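Local structure of acetaldehyde dehydrogenase (Acetylating) (Geobacillus thermoglucosidasius, 5J78) at residues V246-S251 and L279-S284; H394-H399 and I411-G416; Y299-E304 and L346-T351; K256-I261 and A291-Q296. The protein probably catalyses the reversible NAD-dependent, CoA-acylating oxidation of acetaldehyde to acetyl-CoA. All coordinates share one frame; numbering follows the deposited sequence. Where two conformers were deposited one is given.

Contact 1: V246-S251 and L279-S284; sequences VYIHES and LLVDES
V246, Y247 and I248 pair with L279, L280 and V281 as neighbouring parallel strands inside the seven-stranded parallel sheet of an aldehyde dehydrogenase fold; helix 254-265 makes the beta-alpha-beta crossover between them. The backbone ladder alternates across the gap: L280 N donates to V246 O (2.7 Å), I248 N to L280 O (2.8 Å), and a weak last rung runs from D282 N to I248 O (3.3 Å). V246, I248, L279 and V281 share one face, where branched aliphatic residues suit the hydrophobic layer between sheet and helix; I248 CD1 lies alongside V281 CG2. Y247 and L280 occupy the other face and pack against helix 376-388.

Past the hydrophobic rungs the chemistry turns polar around D282, an aspartate short enough to stay close to the strand ends and serve both chains. With CG of Y247 anti to the backbone N (chi1 178°), its ring runs along the sheet and its hydroxyl donates to D282 OD1 (3.0 Å) on the syn side. The ring and carboxylate planes stand 81° apart. The second oxygen, D282 OD2, takes the amide hydrogen of E250 N (2.8 Å) from its anti side, so both oxygens tie the buried carboxylate to the opposite segment. Farther along, E250 OE2 comes within 4.2 Å of D282 OD2, a like-charged pair whose repulsion is probably eased by the water and the nearby hydroxyl and N-H donors. The water donates to D282 OD2 and more weakly to E250 OE2, while S284 OG donates to E250 OE2 (3.2 Å).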
# COMPACT_ATOMS: atom_id res chain seq x y z
N VAL A 246 -16.42 -14.87 34.64
CA VAL A 246 -16.16 -15.06 36.06
C VAL A 246 -16.95 -16.25 36.57
O VAL A 246 -18.17 -16.33 36.40
CB VAL A 246 -16.49 -13.79 36.88
CG1 VAL A 246 -16.21 -14.00 38.37
CG2 VAL A 246 -15.68 -12.63 36.38
N TYR A 247 -16.22 -17.17 37.20
CA TYR A 247 -16.79 -18.42 37.75
C TYR A 247 -17.11 -18.25 39.22
O TYR A 247 -16.23 -17.90 40.00
CB TYR A 247 -15.79 -19.57 37.54
CG TYR A 247 -16.19 -20.93 38.08
CD1 TYR A 247 -17.50 -21.39 38.00
CD2 TYR A 247 -15.23 -21.78 38.64
CE1 TYR A 247 -17.85 -22.66 38.49
CE2 TYR A 247 -15.57 -23.03 39.13
CZ TYR A 247 -16.88 -23.47 39.05
OH TYR A 247 -17.21 -24.72 39.52
N ILE A 248 -18.37 -18.48 39.61
CA ILE A 248 -18.72 -18.55 41.03
C ILE A 248 -18.92 -20.02 41.36
O ILE A 248 -19.89 -20.65 40.96
CB ILE A 248 -19.99 -17.74 41.40
CG1 ILE A 248 -19.89 -16.30 40.88
CG2 ILE A 248 -20.18 -17.73 42.94
CD1 ILE A 248 -21.16 -15.46 41.08
N HIS A 249 -17.95 -20.56 42.09
CA HIS A 249 -17.95 -21.96 42.50
C HIS A 249 -18.82 -22.13 43.76
O HIS A 249 -18.95 -21.19 44.55
CB HIS A 249 -16.51 -22.41 42.76
CG HIS A 249 -16.38 -23.78 43.33
ND1 HIS A 249 -15.97 -24.00 44.63
CD2 HIS A 249 -16.57 -25.00 42.78
CE1 HIS A 249 -15.93 -25.30 44.86
NE2 HIS A 249 -16.28 -25.93 43.75
N GLU A 250 -19.40 -23.31 43.95
CA GLU A 250 -20.31 -23.57 45.07
C GLU A 250 -19.68 -23.24 46.43
O GLU A 250 -20.39 -22.99 47.40
CB GLU A 250 -20.77 -25.03 45.05
CG GLU A 250 -19.81 -26.01 45.69
CD GLU A 250 -20.15 -27.47 45.39
OE1 GLU A 250 -19.59 -28.36 46.06
OE2 GLU A 250 -20.98 -27.72 44.48
N SER A 251 -18.36 -23.22 46.48
CA SER A 251 -17.66 -22.92 47.74
C SER A 251 -17.59 -21.43 48.06
O SER A 251 -17.07 -21.06 49.11
CB SER A 251 -16.24 -23.48 47.69
OG SER A 251 -15.47 -22.87 46.67
N LEU A 279 -21.19 -14.26 33.98
CA LEU A 279 -21.00 -15.06 35.18
C LEU A 279 -21.29 -16.50 34.83
O LEU A 279 -22.24 -16.79 34.10
CB LEU A 279 -21.91 -14.60 36.32
CG LEU A 279 -21.77 -13.16 36.80
CD1 LEU A 279 -22.73 -12.97 37.98
CD2 LEU A 279 -20.35 -12.84 37.19
N LEU A 280 -20.46 -17.39 35.35
CA LEU A 280 -20.65 -18.84 35.21
C LEU A 280 -20.92 -19.35 36.62
O LEU A 280 -20.07 -19.18 37.50
CB LEU A 280 -19.41 -19.50 34.59
CG LEU A 280 -18.67 -18.69 33.53
CD1 LEU A 280 -17.42 -19.43 33.14
CD2 LEU A 280 -19.53 -18.43 32.30
N VAL A 281 -22.09 -19.95 36.85
CA VAL A 281 -22.52 -20.25 38.22
C VAL A 281 -22.89 -21.72 38.42
O VAL A 281 -23.63 -22.31 37.62
CB VAL A 281 -23.71 -19.34 38.62
CG1 VAL A 281 -24.13 -19.59 40.06
CG2 VAL A 281 -23.32 -17.89 38.44
N ASP A 282 -22.34 -22.30 39.48
CA ASP A 282 -22.62 -23.69 39.83
C ASP A 282 -24.12 -23.81 40.08
O ASP A 282 -24.70 -22.99 40.77
CB ASP A 282 -21.82 -24.13 41.07
CG ASP A 282 -20.46 -24.74 40.73
OD1 ASP A 282 -20.19 -25.04 39.55
OD2 ASP A 282 -19.67 -24.92 41.68
N GLU A 283 -24.73 -24.82 39.48
CA GLU A 283 -26.16 -25.01 39.57
C GLU A 283 -26.57 -25.09 41.03
O GLU A 283 -27.57 -24.51 41.43
CB GLU A 283 -26.59 -26.26 38.82
CG GLU A 283 -28.05 -26.25 38.41
CD GLU A 283 -28.47 -27.52 37.72
OE1 GLU A 283 -27.84 -28.57 37.97
OE2 GLU A 283 -29.44 -27.48 36.93
N SER A 284 -25.76 -25.77 41.82
CA SER A 284 -26.07 -25.99 43.21
C SER A 284 -26.29 -24.72 44.03
O SER A 284 -26.88 -24.79 45.11
CB SER A 284 -24.95 -26.81 43.86
OG SER A 284 -23.70 -26.16 43.74
O HOH W 1 -18.93 -27.46 41.74

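Contact 2: H394-H399 and I411-G416. With ACT (acetate ion), chain E.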
# COMPACT_ATOMS: atom_id res chain seq x y z
N HIS A 394 -6.57 -11.53 28.07
CA HIS A 394 -6.85 -10.36 28.91
C HIS A 394 -7.01 -10.73 30.38
O HIS A 394 -6.01 -10.81 31.11
CB HIS A 394 -8.06 -9.61 28.37
CG HIS A 394 -8.11 -8.19 28.82
ND1 HIS A 394 -8.26 -7.83 30.14
CD2 HIS A 394 -7.99 -7.03 28.13
CE1 HIS A 394 -8.28 -6.51 30.24
NE2 HIS A 394 -8.11 -6.00 29.03
N THR A 395 -8.25 -10.99 30.82
CA THR A 395 -8.55 -11.23 32.23
C THR A 395 -9.64 -12.28 32.42
O THR A 395 -10.56 -12.36 31.62
CB THR A 395 -8.99 -9.93 32.91
OG1 THR A 395 -8.02 -8.92 32.66
CG2 THR A 395 -9.14 -10.10 34.41
N VAL A 396 -9.48 -13.11 33.45
CA VAL A 396 -10.56 -13.95 33.95
C VAL A 396 -10.71 -13.78 35.46
O VAL A 396 -9.82 -13.25 36.13
CB VAL A 396 -10.34 -15.46 33.65
CG1 VAL A 396 -10.39 -15.75 32.16
CG2 VAL A 396 -9.04 -15.93 34.23
N GLY A 397 -11.85 -14.24 35.99
CA GLY A 397 -12.08 -14.25 37.42
C GLY A 397 -12.67 -15.55 37.93
O GLY A 397 -13.30 -16.32 37.19
N ILE A 398 -12.45 -15.80 39.22
CA ILE A 398 -13.12 -16.90 39.91
C ILE A 398 -13.36 -16.52 41.37
O ILE A 398 -12.50 -15.90 42.00
CB ILE A 398 -12.29 -18.22 39.85
CG1 ILE A 398 -12.91 -19.29 40.76
CG2 ILE A 398 -10.82 -17.97 40.25
CD1 ILE A 398 -12.31 -20.68 40.58
N HIS A 399 -14.54 -16.88 41.89
CA HIS A 399 -14.86 -16.73 43.31
C HIS A 399 -15.02 -18.09 43.96
O HIS A 399 -15.86 -18.89 43.55
CB HIS A 399 -16.13 -15.91 43.50
CG HIS A 399 -15.96 -14.48 43.09
ND1 HIS A 399 -15.49 -13.51 43.95
CD2 HIS A 399 -16.15 -13.87 41.90
CE1 HIS A 399 -15.43 -12.36 43.31
NE2 HIS A 399 -15.82 -12.55 42.07
N ILE A 411 -5.02 -22.78 36.28
CA ILE A 411 -3.72 -23.11 35.68
C ILE A 411 -3.71 -22.96 34.14
O ILE A 411 -2.71 -22.52 33.58
CB ILE A 411 -3.27 -24.55 36.06
CG1 ILE A 411 -1.86 -24.85 35.50
CG2 ILE A 411 -4.27 -25.59 35.55
CD1 ILE A 411 -0.73 -24.01 36.11
N ASP A 412 -4.82 -23.29 33.47
CA ASP A 412 -4.85 -23.29 32.00
C ASP A 412 -5.67 -22.18 31.34
O ASP A 412 -6.05 -22.29 30.17
CB ASP A 412 -5.37 -24.64 31.51
CG ASP A 412 -6.82 -24.91 31.93
OD1 ASP A 412 -7.35 -24.15 32.77
OD2 ASP A 412 -7.42 -25.89 31.43
N LYS A 413 -5.93 -21.08 32.05
CA LYS A 413 -6.70 -20.00 31.45
C LYS A 413 -5.77 -19.05 30.69
O LYS A 413 -4.80 -18.56 31.25
CB LYS A 413 -7.50 -19.26 32.52
CG LYS A 413 -8.55 -20.13 33.21
CD LYS A 413 -9.62 -20.63 32.25
CE LYS A 413 -10.60 -21.58 32.94
NZ LYS A 413 -9.98 -22.89 33.27
N PRO A 414 -6.07 -18.78 29.40
CA PRO A 414 -5.27 -17.86 28.59
C PRO A 414 -5.64 -16.42 28.88
O PRO A 414 -6.36 -15.78 28.11
CB PRO A 414 -5.63 -18.26 27.16
CG PRO A 414 -7.08 -18.66 27.29
CD PRO A 414 -7.11 -19.43 28.59
N ALA A 415 -5.15 -15.94 30.01
CA ALA A 415 -5.37 -14.57 30.44
C ALA A 415 -4.14 -14.13 31.23
O ALA A 415 -3.63 -14.89 32.04
CB ALA A 415 -6.67 -14.46 31.30
N GLY A 416 -3.67 -12.92 30.98
CA GLY A 416 -2.53 -12.41 31.72
C GLY A 416 -2.83 -12.06 33.17
O GLY A 416 -1.92 -12.06 34.03
C ACT E . -8.04 -2.26 30.97
O ACT E . -7.60 -2.85 29.96
OXT ACT E . -8.86 -2.90 31.66
CH3 ACT E . -7.58 -0.87 31.31
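V396 and A415 supply the apolar part of this contact between strand 395-399 and the start of strand 415-420, the two strands of a beta-alpha-beta unit whose helix is 403-410. Both methyls of V396 face across: CG1 lies 4.0 Å from A415 CB, and CG2 also reaches K413 CB, with the valine and lysine side chains at about a right angle. A lone methyl fits beside the backbone, A415 CB lying 3.7 Å from H394 O and near the backbone N of V396.

In the backbone, P414 centres an inverse gamma turn, closed by a weak bond from A415 N to K413 O (2.9 Å). K413 O also accepts K464 NZ of a second subunit.

Among the charged groups, K413 bends away from V396 to form a salt bridge with D412 OD1 (NZ to OD1 3.0 Å); Y409 O and S380 OG accept from the same amine.

The ring of H394 leaves this interface, its CG anti to the backbone nitrogen (chi1 -159°). ND1 shares a hydrogen bond with T395 OG1 (2.8 Å), and NE2, at the ring edge, donates weakly to the O atom of an acetate (3.3 Å), probably from the crystallisation liquor. The ring also packs on A274, next to C273, found oxidised to the sulfinic acid. The bond at ND1 restrains the ring's rotation, with NE2 toward the acetate; that weak bond need not reflect substrate binding.

Contact 3: Y299-E304 and L346-T351; sequences YFLNEE and LVAEET
V347 sits over one face of the F300 ring: its CB lies 4.0 Å above the plane, over the centre, and its CG1 makes a CH-pi contact 29° off the ring normal. The nearest ring carbon is F300 CE2, 3.5 Å from V347 CG1. The two side chains lie side by side and point the same way, F300 turning its CG beside its own backbone N (chi1 -78°), which lays the ring along its neighbour. A flat aromatic suits this place because it can take a valine on its face and still meet V290, L293 and K294 of helix 286-295.

The Y299 ring is held differently. L301 CD2 meets its edge in plane, whereas L346 CD2 approaches obliquely and lies 4.1 Å from Y299 CB. The phenol of Y299 leads away from the strands to a hydrogen bond with E305, so tyrosine gives a greasy base and a polar end at this partly exposed border.

Two backbone hydrogen bonds join the chains: V347 N donates to Y299 O (3.0 Å) and L301 N to V347 O (2.9 Å). Beyond them L301 CD1 packs on A348 CB (4.2 Å), a small methyl beside the leucine, and both touch K306. N302 then takes the N-cap position of helix 303-313, a role asparagine fills with its side-chain oxygen. Two parallel bridges, Y299 with L346 and F300 with V347, pair 298-300 with 345-349, and 298-300 is one of the two outermost strands, within this chain, of the seven-stranded parallel sheet of this aldehyde dehydrogenase fold.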
# COMPACT_ATOMS: atom_id res chain seq x y z
N TYR A 299 -31.36 -6.46 37.87
CA TYR A 299 -32.63 -6.73 37.23
C TYR A 299 -32.51 -7.83 36.17
O TYR A 299 -31.89 -7.64 35.12
CB TYR A 299 -33.16 -5.45 36.58
CG TYR A 299 -34.56 -5.57 36.02
CD1 TYR A 299 -34.78 -5.99 34.72
CD2 TYR A 299 -35.67 -5.25 36.80
CE1 TYR A 299 -36.07 -6.11 34.19
CE2 TYR A 299 -36.98 -5.36 36.28
CZ TYR A 299 -37.17 -5.79 34.98
OH TYR A 299 -38.45 -5.91 34.45
N PHE A 300 -33.11 -8.99 36.44
CA PHE A 300 -33.11 -10.10 35.49
C PHE A 300 -34.16 -9.93 34.40
O PHE A 300 -35.36 -9.90 34.69
CB PHE A 300 -33.34 -11.43 36.21
CG PHE A 300 -32.13 -11.94 36.91
CD1 PHE A 300 -31.71 -11.39 38.10
CD2 PHE A 300 -31.40 -12.99 36.37
CE1 PHE A 300 -30.60 -11.86 38.75
CE2 PHE A 300 -30.28 -13.48 37.01
CZ PHE A 300 -29.88 -12.92 38.20
N LEU A 301 -33.70 -9.83 33.16
CA LEU A 301 -34.57 -9.65 32.01
C LEU A 301 -35.35 -10.92 31.70
O LEU A 301 -34.80 -12.01 31.80
CB LEU A 301 -33.75 -9.27 30.77
CG LEU A 301 -32.85 -8.05 30.84
CD1 LEU A 301 -31.97 -7.98 29.60
CD2 LEU A 301 -33.66 -6.77 30.99
N ASN A 302 -36.62 -10.79 31.32
CA ASN A 302 -37.37 -11.95 30.85
C ASN A 302 -37.12 -12.08 29.35
O ASN A 302 -36.39 -11.26 28.78
CB ASN A 302 -38.87 -11.83 31.17
CG ASN A 302 -39.51 -10.58 30.61
OD1 ASN A 302 -39.19 -10.13 29.50
ND2 ASN A 302 -40.43 -10.00 31.38
N GLU A 303 -37.72 -13.09 28.73
CA GLU A 303 -37.41 -13.44 27.35
C GLU A 303 -37.73 -12.29 26.39
O GLU A 303 -36.97 -12.02 25.47
CB GLU A 303 -38.18 -14.71 26.93
CG GLU A 303 -38.24 -15.83 27.99
CD GLU A 303 -36.89 -16.41 28.38
OE1 GLU A 303 -35.88 -16.10 27.72
OE2 GLU A 303 -36.85 -17.18 29.37
N GLU A 304 -38.86 -11.62 26.60
CA GLU A 304 -39.25 -10.48 25.76
C GLU A 304 -38.30 -9.29 25.98
O GLU A 304 -37.92 -8.61 25.02
CB GLU A 304 -40.70 -10.05 26.05
CG GLU A 304 -41.17 -8.82 25.27
CD GLU A 304 -42.42 -8.18 25.87
OE1 GLU A 304 -43.01 -8.79 26.79
OE2 GLU A 304 -42.81 -7.06 25.44
N LEU A 346 -28.35 -4.79 34.61
CA LEU A 346 -29.17 -5.76 33.92
C LEU A 346 -28.46 -7.08 33.77
O LEU A 346 -27.28 -7.11 33.40
CB LEU A 346 -29.52 -5.24 32.52
CG LEU A 346 -30.11 -3.84 32.45
CD1 LEU A 346 -30.50 -3.51 31.00
CD2 LEU A 346 -31.34 -3.74 33.38
N VAL A 347 -29.18 -8.17 34.04
CA VAL A 347 -28.66 -9.52 33.91
C VAL A 347 -29.56 -10.33 32.98
O VAL A 347 -30.78 -10.15 32.96
CB VAL A 347 -28.57 -10.22 35.27
CG1 VAL A 347 -28.02 -11.64 35.10
CG2 VAL A 347 -27.72 -9.42 36.24
N ALA A 348 -28.95 -11.23 32.22
CA ALA A 348 -29.67 -12.04 31.23
C ALA A 348 -29.13 -13.45 31.22
O ALA A 348 -27.97 -13.70 30.88
CB ALA A 348 -29.56 -11.44 29.84
N GLU A 349 -30.01 -14.39 31.58
CA GLU A 349 -29.67 -15.80 31.59
C GLU A 349 -29.44 -16.23 30.16
O GLU A 349 -30.18 -15.85 29.26
CB GLU A 349 -30.77 -16.61 32.26
CG GLU A 349 -30.41 -18.07 32.50
CD GLU A 349 -31.36 -18.74 33.48
OE1 GLU A 349 -31.92 -18.04 34.36
OE2 GLU A 349 -31.55 -19.97 33.36
N GLU A 350 -28.36 -16.98 29.93
CA GLU A 350 -27.94 -17.30 28.58
C GLU A 350 -27.36 -18.70 28.56
O GLU A 350 -26.92 -19.19 29.61
CB GLU A 350 -26.93 -16.26 28.08
CG GLU A 350 -26.84 -16.10 26.57
CD GLU A 350 -28.08 -15.45 25.95
OE1 GLU A 350 -29.06 -15.13 26.68
OE2 GLU A 350 -28.06 -15.24 24.71
N THR A 351 -27.37 -19.33 27.39
CA THR A 351 -26.76 -20.65 27.23
C THR A 351 -25.76 -20.71 26.07
O THR A 351 -24.87 -21.54 26.07
CB THR A 351 -27.83 -21.75 27.02
OG1 THR A 351 -28.53 -21.51 25.79
CG2 THR A 351 -28.82 -21.76 28.18

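Contact 4: K256-I261 and A291-Q296; sequences KAVQLI and AELKQQ
V258 presses against E292, L293 and Q296 where helix 254-265 meets helix 286-295, two helices that cover the same face of the parallel sheet in this alpha/beta fold. The closest packing gathers round V258. The first torsion of V258 (168°) places CG1 anti to the backbone N, where it meets L293 CD2 at 3.8 Å; this pair is the apolar core, and leucine suits that buried side, where L293 packs further against I262. Polar residues border the core: V258 CG1 also rests on the amide of Q296, with NE2 3.7 Å away, and the other methyl, V258 CG2, touches the aliphatic CG of E292 (3.9 Å). A beta-branched valine is apt here, since its two methyls serve different neighbours.

The outer side is polar and partly lined by the second subunit, and no hydrogen bond passes between the two segments. Q259 bends away at its second torsion; its OE1 accepts K256 NZ (3.0 Å) and its NE2 donates to Q263 OE1, while the same lysine forms a salt bridge with E472 of the second subunit. The long, flexible lysine and glutamine can thus reach these polar partners.

Q296, just past the end of its helix, bridges the two regimes. Its extended side chain crosses to helix 254-265, and OE1 comes 3.3 Å from Q259 CA and 3.5 Å from Q259 CB. On the other branch, Q296 NE2 also donates to A255 O and, close to its own amide plane, reaches the anti side of E292 OE2 at 3.1 Å with an N-H...O angle of 164°.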
# COMPACT_ATOMS: atom_id res chain seq x y z
N LYS A 256 -20.53 -11.83 49.46
CA LYS A 256 -19.31 -11.06 49.25
C LYS A 256 -18.91 -11.06 47.76
O LYS A 256 -18.44 -10.06 47.20
CB LYS A 256 -18.19 -11.63 50.13
CG LYS A 256 -16.85 -10.95 50.02
CD LYS A 256 -16.89 -9.55 50.59
CE LYS A 256 -15.56 -8.83 50.40
NZ LYS A 256 -15.78 -7.44 49.90
N ALA A 257 -19.11 -12.20 47.11
CA ALA A 257 -18.77 -12.36 45.71
C ALA A 257 -19.61 -11.44 44.84
O ALA A 257 -19.09 -10.72 43.99
CB ALA A 257 -18.96 -13.80 45.30
N VAL A 258 -20.92 -11.46 45.08
CA VAL A 258 -21.85 -10.62 44.34
C VAL A 258 -21.54 -9.15 44.52
O VAL A 258 -21.59 -8.38 43.56
CB VAL A 258 -23.33 -10.87 44.76
CG1 VAL A 258 -24.28 -9.80 44.20
CG2 VAL A 258 -23.76 -12.22 44.31
N GLN A 259 -21.23 -8.77 45.76
CA GLN A 259 -20.85 -7.40 46.06
C GLN A 259 -19.60 -6.98 45.29
O GLN A 259 -19.55 -5.88 44.73
CB GLN A 259 -20.62 -7.25 47.57
CG GLN A 259 -20.34 -5.83 48.03
CD GLN A 259 -18.89 -5.42 47.84
OE1 GLN A 259 -17.97 -6.12 48.28
NE2 GLN A 259 -18.67 -4.28 47.19
N LEU A 260 -18.58 -7.83 45.27
CA LEU A 260 -17.36 -7.50 44.55
C LEU A 260 -17.65 -7.36 43.05
O LEU A 260 -17.16 -6.43 42.40
CB LEU A 260 -16.26 -8.56 44.79
CG LEU A 260 -15.69 -8.59 46.21
CD1 LEU A 260 -15.01 -9.93 46.53
CD2 LEU A 260 -14.74 -7.43 46.44
N ILE A 261 -18.49 -8.26 42.52
CA ILE A 261 -18.82 -8.28 41.10
C ILE A 261 -19.63 -7.05 40.68
O ILE A 261 -19.37 -6.44 39.64
CB ILE A 261 -19.60 -9.55 40.73
CG1 ILE A 261 -18.66 -10.77 40.73
CG2 ILE A 261 -20.23 -9.43 39.35
CD1 ILE A 261 -19.40 -12.11 40.75
N ALA A 291 -30.81 -14.60 43.80
CA ALA A 291 -31.54 -13.87 44.82
C ALA A 291 -30.63 -12.80 45.41
O ALA A 291 -31.05 -11.67 45.64
CB ALA A 291 -32.07 -14.83 45.90
N GLU A 292 -29.37 -13.15 45.64
CA GLU A 292 -28.42 -12.20 46.17
C GLU A 292 -28.15 -11.05 45.17
O GLU A 292 -28.02 -9.89 45.57
CB GLU A 292 -27.12 -12.90 46.55
CG GLU A 292 -26.17 -12.05 47.36
CD GLU A 292 -26.72 -11.71 48.73
OE1 GLU A 292 -27.12 -12.65 49.46
OE2 GLU A 292 -26.75 -10.51 49.09
N LEU A 293 -28.10 -11.37 43.89
CA LEU A 293 -27.92 -10.35 42.85
C LEU A 293 -29.13 -9.41 42.82
O LEU A 293 -28.99 -8.18 42.77
CB LEU A 293 -27.73 -10.99 41.46
CG LEU A 293 -26.32 -11.46 41.06
CD1 LEU A 293 -26.39 -12.52 39.95
CD2 LEU A 293 -25.44 -10.28 40.62
N LYS A 294 -30.34 -9.98 42.85
CA LYS A 294 -31.55 -9.16 42.91
C LYS A 294 -31.52 -8.26 44.13
O LYS A 294 -31.81 -7.07 44.03
CB LYS A 294 -32.80 -10.05 42.90
CG LYS A 294 -33.17 -10.58 41.51
CD LYS A 294 -34.43 -11.41 41.55
CE LYS A 294 -34.90 -11.79 40.19
NZ LYS A 294 -36.02 -12.78 40.27
N GLN A 295 -31.13 -8.82 45.28
CA GLN A 295 -31.11 -8.06 46.52
C GLN A 295 -30.15 -6.89 46.45
O GLN A 295 -30.35 -5.88 47.13
CB GLN A 295 -30.74 -8.97 47.69
CG GLN A 295 -30.97 -8.35 49.06
CD GLN A 295 -32.45 -8.25 49.43
OE1 GLN A 295 -33.27 -9.12 49.11
NE2 GLN A 295 -32.81 -7.17 50.12
N GLN A 296 -29.11 -7.01 45.63
CA GLN A 296 -28.08 -5.98 45.56
C GLN A 296 -28.23 -5.07 44.32
O GLN A 296 -27.33 -4.27 44.02
CB GLN A 296 -26.68 -6.63 45.59
CG GLN A 296 -26.35 -7.33 46.92
CD GLN A 296 -24.85 -7.64 47.13
OE1 GLN A 296 -23.98 -6.84 46.78
NE2 GLN A 296 -24.57 -8.81 47.72

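Overall arrangement
Contacts 1, 2 and 3 all belong to one parallel sheet, with contact 4 on one of its faces. Contacts 1 and 2 join directly, because strands 244-248 and 395-399 are neighbours: Y247 O lies 2.7 Å from H399 N, and the centres of the two contacts are about 15 Å apart. Contact 3 sits toward the opposite edge from contact 2, with about 25 Å between the centres of these two contacts. Contact 4 packs on contacts 1, 2 and 3, with I261 against I248 and L279, and H399 against A257 and I261. The acetate and the oxidised C273, consistent with the catalytic cysteine of this family, probably mark the active-site side of contact 2.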